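Local coordinates for protein alkaline serine protease AL20 (Nesterenkonia abyssinica, PDB 3CP7) that probably cleaves peptide bonds in proteins as a secreted, thermostable alkaline serine protease of the trypsin-like fold, at residues A[25-30]-A[34-39]; A[146-151]-A[156-161]. One frame throughout, in Å; residues are numbered along the deposited sequence.

How the interactions relate
Both contacts are antiparallel beta hairpins, one in each of the two six-stranded antiparallel sheets of this trypsin-like chain. Interaction 1 joins neighbouring strands of the sheet that closes into a barrel, and every residue that touches in it is buried; interaction 2 joins neighbouring strands of the other sheet and is mostly buried too, but four of its eleven touching residues are exposed. Buried Val and Ile side chains pack together in interaction 1, beside buried hydroxyls near its turn, whereas exposed Thr149 and Pro161 lie at the rim of interaction 2. Each pairing has three direct backbone hydrogen bonds and one bridging water. Their centres lie 22 Å apart, and the nearest atoms are about 11 Å from each other.

Interaction 1. Residues A[25-30]-A[34-39]; sequences ANIVAS and STVATA
Val36 lays its two methyls over different residues of the opposite strand: CG1 packs on CG1 of Ile27 at 3.8 Å, while CG2 lies beside the methyl of Ala25. The split follows from the first torsion (chi1 -64°), which sets CG1 anti to the carbonyl carbon. Branched Val and Ile fill this apolar face, and the small side chain of Ala25 suits a place where its CB lies 3.3 Å from Ala37 O. On the opposite face of the sheet, where Ala37 points, Val28 CG1 meets Ala37 CB at 4.1 Å, and Val28 CG2 crosses the methyl of Thr35.

The backbones are joined by Asn26 and Ala37, a hydrogen-bonded pair: Asn26 N donates to Ala37 O, and Ala37 N donates back to Asn26 O at 2.8 Å. Val28 N adds a bond to Thr35 O. Nearer the turn a water takes over, donating a hydrogen bond to Val28 O, accepting one from Thr35 N and bonding Ser30 OG at 2.6 Å. A short hydroxyl side chain suits that place, and Asn32 of the turn also binds the hydroxyls of Ser30 and Thr35.

This is a hairpin of the first beta barrel of the trypsin-like fold; Thr38 lies near, without touching, the probable Ser169-His41-Asp91 triad. Strand 93-97 flanks 35-38, with Phe94 against Thr35 and Ala37; strand 9-16 borders 19-27 on its other side, and helix 105-109 covers Ile27.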
loop_
_atom_site.group_PDB
_atom_site.type_symbol
_atom_site.label_atom_id
_atom_site.label_comp_id
_atom_site.label_asym_id
_atom_site.label_seq_id
_atom_site.Cartn_x
_atom_site.Cartn_y
_atom_site.Cartn_z
ATOM N N ALA A 25 -8.456 -2.973 16.849
ATOM C CA ALA A 25 -7.405 -2.077 16.379
ATOM C C ALA A 25 -6.969 -1.156 17.505
ATOM O O ALA A 25 -7.526 -1.191 18.603
ATOM C CB ALA A 25 -7.885 -1.263 15.182
ATOM N N ASN A 26 -5.989 -0.303 17.216
ATOM C CA ASN A 26 -5.426 0.557 18.237
ATOM C C ASN A 26 -4.903 1.852 17.650
ATOM O O ASN A 26 -4.183 1.823 16.668
ATOM C CB ASN A 26 -4.296 -0.187 18.958
ATOM C CG ASN A 26 -3.754 0.582 20.156
ATOM O OD1 ASN A 26 -4.501 0.912 21.081
ATOM N ND2 ASN A 26 -2.450 0.863 20.145
ATOM N N ILE A 27 -5.246 2.982 18.274
ATOM C CA ILE A 27 -4.711 4.275 17.843
ATOM C C ILE A 27 -3.224 4.358 18.171
ATOM O O ILE A 27 -2.830 4.245 19.337
ATOM C CB ILE A 27 -5.430 5.482 18.505
ATOM C CG1 ILE A 27 -6.943 5.408 18.286
ATOM C CG2 ILE A 27 -4.861 6.797 17.959
ATOM C CD1 ILE A 27 -7.735 6.453 19.094
ATOM N N VAL A 28 -2.411 4.552 17.137
ATOM C CA VAL A 28 -0.969 4.739 17.303
ATOM C C VAL A 28 -0.615 6.183 16.965
ATOM O O VAL A 28 -1.239 6.796 16.098
ATOM C CB VAL A 28 -0.136 3.738 16.452
ATOM C CG1 VAL A 28 -0.271 2.330 17.047
ATOM C CG2 VAL A 28 -0.525 3.785 14.956
ATOM N N ALA A 29 0.363 6.731 17.683
ATOM C CA ALA A 29 0.759 8.130 17.477
ATOM C C ALA A 29 1.104 8.350 16.016
ATOM O O ALA A 29 1.849 7.563 15.442
ATOM C CB ALA A 29 1.936 8.471 18.350
ATOM N N SER A 30 0.554 9.400 15.411
ATOM C CA SER A 30 0.766 9.653 13.988
ATOM C C SER A 30 0.712 11.130 13.666
ATOM O O SER A 30 -0.064 11.873 14.270
ATOM C CB SER A 30 -0.316 8.953 13.174
ATOM O OG SER A 30 -1.602 9.477 13.457
ATOM N N SER A 34 -4.737 10.305 12.844
ATOM C CA SER A 34 -5.888 9.590 12.308
ATOM C C SER A 34 -5.633 8.105 12.069
ATOM O O SER A 34 -6.407 7.467 11.356
ATOM C CB SER A 34 -6.321 10.225 10.983
ATOM O OG SER A 34 -6.651 11.594 11.162
ATOM N N THR A 35 -4.563 7.566 12.647
ATOM C CA THR A 35 -4.091 6.240 12.247
ATOM C C THR A 35 -4.283 5.193 13.331
ATOM O O THR A 35 -3.851 5.381 14.476
ATOM C CB THR A 35 -2.615 6.294 11.821
ATOM O OG1 THR A 35 -2.472 7.201 10.724
ATOM C CG2 THR A 35 -2.107 4.929 11.346
ATOM N N VAL A 36 -4.919 4.086 12.943
ATOM C CA VAL A 36 -4.985 2.892 13.792
ATOM C C VAL A 36 -4.209 1.733 13.170
ATOM O O VAL A 36 -4.215 1.534 11.943
ATOM C CB VAL A 36 -6.437 2.450 14.124
ATOM C CG1 VAL A 36 -7.156 3.508 14.951
ATOM C CG2 VAL A 36 -7.238 2.124 12.856
ATOM N N ALA A 37 -3.540 0.975 14.031
ATOM C CA ALA A 37 -2.880 -0.263 13.646
ATOM C C ALA A 37 -3.870 -1.398 13.767
ATOM O O ALA A 37 -4.665 -1.464 14.719
ATOM C CB ALA A 37 -1.707 -0.526 14.546
ATOM N N THR A 38 -3.808 -2.303 12.799
ATOM C CA THR A 38 -4.658 -3.484 12.814
ATOM C C THR A 38 -3.968 -4.598 12.026
ATOM O O THR A 38 -2.783 -4.475 11.677
ATOM C CB THR A 38 -6.079 -3.148 12.276
ATOM O OG1 THR A 38 -6.963 -4.239 12.550
ATOM C CG2 THR A 38 -6.081 -2.844 10.779
ATOM N N ALA A 39 -4.682 -5.692 11.771
ATOM C CA ALA A 39 -4.153 -6.783 10.940
ATOM C C ALA A 39 -4.509 -6.533 9.483
ATOM O O ALA A 39 -5.562 -5.972 9.176
ATOM C CB ALA A 39 -4.709 -8.129 11.396
HETATM O O HOH W 1 -3.338 8.450 15.149
#

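Interaction 2. Residues A[146-151]-A[156-161]; sequences GTATND and STQGIP
Gln158 runs from its CB, which lies 3.4 Å from Thr149 O and close to the methyl of Ala148, through CG, still near that carbonyl, to an amide whose CD is 3.8 Å from Ala148 CB. The chain is extended beyond CG (chi2 -172°), and the amide lies flat against that methyl, Ala148 CB over its face and OE1 and NE2 at similar range; OE1 is bonded to Gly122 N. Ala148 suits the place because its single methyl leaves room for this long side chain; it also meets Ile160, whose CG2 lies 4.0 Å from the same CB.

Thr149 and Gly159 form a hydrogen-bonded pair, each N bonded to the other's O, the bond from Gly159 N being 2.8 Å long. Lacking a side chain, Gly159 puts no bulk on the face where Thr149 stands. There a water accepts a hydrogen bond from Thr149 OG1 and donates to both Thr147 O and Gly159 O, so the latter carbonyl is held by the water as well as by Thr149 N. Gly146 likewise leaves room for the ring of Pro161, whose CG comes 4.2 Å from its CA.

Toward the turn, Asp151 N is hydrogen-bonded to Thr157 O at 3.2 Å, from above the carbonyl plane rather than along a lone pair; Arg121 binds the same oxygen. Asp151 CB passes against Thr157 OG1. The polar ends turn to other partners: Asp151 OD1 to Tyr191 and Met153, OD2 to Ser155, and Thr157 OG1 to Tyr189 and Ser155.

In this second sheet of the trypsin-like fold, strand 124-129 flanks 142-150 and strand 197-200 flanks 158-161; Tyr125 packs on Ala148 and Gln158, and Phe199 on Asp151 and Thr157.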
loop_
_atom_site.group_PDB
_atom_site.type_symbol
_atom_site.label_atom_id
_atom_site.label_comp_id
_atom_site.label_asym_id
_atom_site.label_seq_id
_atom_site.Cartn_x
_atom_site.Cartn_y
_atom_site.Cartn_z
ATOM N N GLY A 146 2.239 -12.772 28.089
ATOM C CA GLY A 146 3.238 -13.813 28.048
ATOM C C GLY A 146 4.456 -13.465 27.244
ATOM O O GLY A 146 4.522 -12.408 26.606
ATOM N N THR A 147 5.428 -14.367 27.280
ATOM C CA THR A 147 6.662 -14.213 26.540
ATOM C C THR A 147 6.522 -14.815 25.151
ATOM O O THR A 147 6.033 -15.942 24.991
ATOM C CB THR A 147 7.835 -14.850 27.317
ATOM O OG1 THR A 147 7.967 -14.172 28.572
ATOM C CG2 THR A 147 9.145 -14.736 26.548
ATOM N N ALA A 148 6.938 -14.052 24.147
ATOM C CA ALA A 148 6.872 -14.517 22.762
ATOM C C ALA A 148 7.905 -15.598 22.475
ATOM O O ALA A 148 9.041 -15.536 22.969
ATOM C CB ALA A 148 7.046 -13.342 21.802
ATOM N N THR A 149 7.490 -16.587 21.685
ATOM C CA THR A 149 8.388 -17.598 21.137
ATOM C C THR A 149 8.243 -17.662 19.616
ATOM O O THR A 149 7.298 -17.096 19.052
ATOM C CB THR A 149 8.123 -18.992 21.750
ATOM O OG1 THR A 149 6.729 -19.300 21.655
ATOM C CG2 THR A 149 8.564 -19.023 23.214
ATOM N N ASN A 150 9.162 -18.355 18.955
ATOM C CA ASN A 150 9.194 -18.438 17.508
ATOM C C ASN A 150 8.052 -19.267 16.941
ATOM O O ASN A 150 7.610 -20.244 17.548
ATOM C CB ASN A 150 10.529 -19.023 17.045
ATOM C CG ASN A 150 11.694 -18.066 17.243
ATOM O OD1 ASN A 150 12.841 -18.505 17.370
ATOM N ND2 ASN A 150 11.422 -16.773 17.271
ATOM N N ASP A 151 7.588 -18.866 15.766
ATOM C CA ASP A 151 6.611 -19.632 15.012
ATOM C C ASP A 151 7.109 -21.075 14.858
ATOM O O ASP A 151 8.192 -21.283 14.324
ATOM C CB ASP A 151 6.465 -18.989 13.639
ATOM C CG ASP A 151 5.555 -19.763 12.717
ATOM O OD1 ASP A 151 4.746 -20.569 13.227
ATOM O OD2 ASP A 151 5.644 -19.545 11.490
ATOM N N SER A 156 8.843 -15.725 10.501
ATOM C CA SER A 156 9.280 -14.672 11.421
ATOM C C SER A 156 8.203 -14.260 12.435
ATOM O O SER A 156 8.457 -13.416 13.307
ATOM C CB SER A 156 9.777 -13.448 10.647
ATOM O OG SER A 156 8.712 -12.901 9.881
ATOM N N THR A 157 6.999 -14.824 12.342
ATOM C CA THR A 157 5.976 -14.486 13.350
ATOM C C THR A 157 6.372 -15.024 14.727
ATOM O O THR A 157 7.288 -15.862 14.851
ATOM C CB THR A 157 4.573 -15.000 12.980
ATOM O OG1 THR A 157 4.582 -16.430 12.998
ATOM C CG2 THR A 157 4.179 -14.505 11.600
ATOM N N GLN A 158 5.698 -14.526 15.757
ATOM C CA GLN A 158 5.912 -14.996 17.127
ATOM C C GLN A 158 4.583 -15.341 17.762
ATOM O O GLN A 158 3.550 -14.777 17.393
ATOM C CB GLN A 158 6.604 -13.933 17.977
ATOM C CG GLN A 158 7.923 -13.447 17.416
ATOM C CD GLN A 158 8.639 -12.543 18.394
ATOM O OE1 GLN A 158 9.547 -12.976 19.100
ATOM N NE2 GLN A 158 8.206 -11.294 18.477
ATOM N N GLY A 159 4.620 -16.261 18.720
ATOM C CA GLY A 159 3.423 -16.681 19.419
ATOM C C GLY A 159 3.491 -16.380 20.896
ATOM O O GLY A 159 4.566 -16.415 21.501
ATOM N N ILE A 160 2.332 -16.070 21.469
ATOM C CA ILE A 160 2.189 -15.950 22.918
ATOM C C ILE A 160 1.013 -16.788 23.418
ATOM O O ILE A 160 0.059 -17.014 22.688
ATOM C CB ILE A 160 1.988 -14.471 23.376
ATOM C CG1 ILE A 160 0.759 -13.823 22.697
ATOM C CG2 ILE A 160 3.258 -13.666 23.134
ATOM C CD1 ILE A 160 0.395 -12.429 23.221
ATOM N N PRO A 161 1.060 -17.234 24.687
ATOM C CA PRO A 161 -0.115 -17.919 25.227
ATOM C C PRO A 161 -1.309 -16.968 25.275
ATOM O O PRO A 161 -1.196 -15.856 25.809
ATOM C CB PRO A 161 0.319 -18.325 26.644
ATOM C CG PRO A 161 1.489 -17.456 26.974
ATOM C CD PRO A 161 2.161 -17.127 25.668
HETATM O O HOH W 2 5.152 -18.360 23.754
#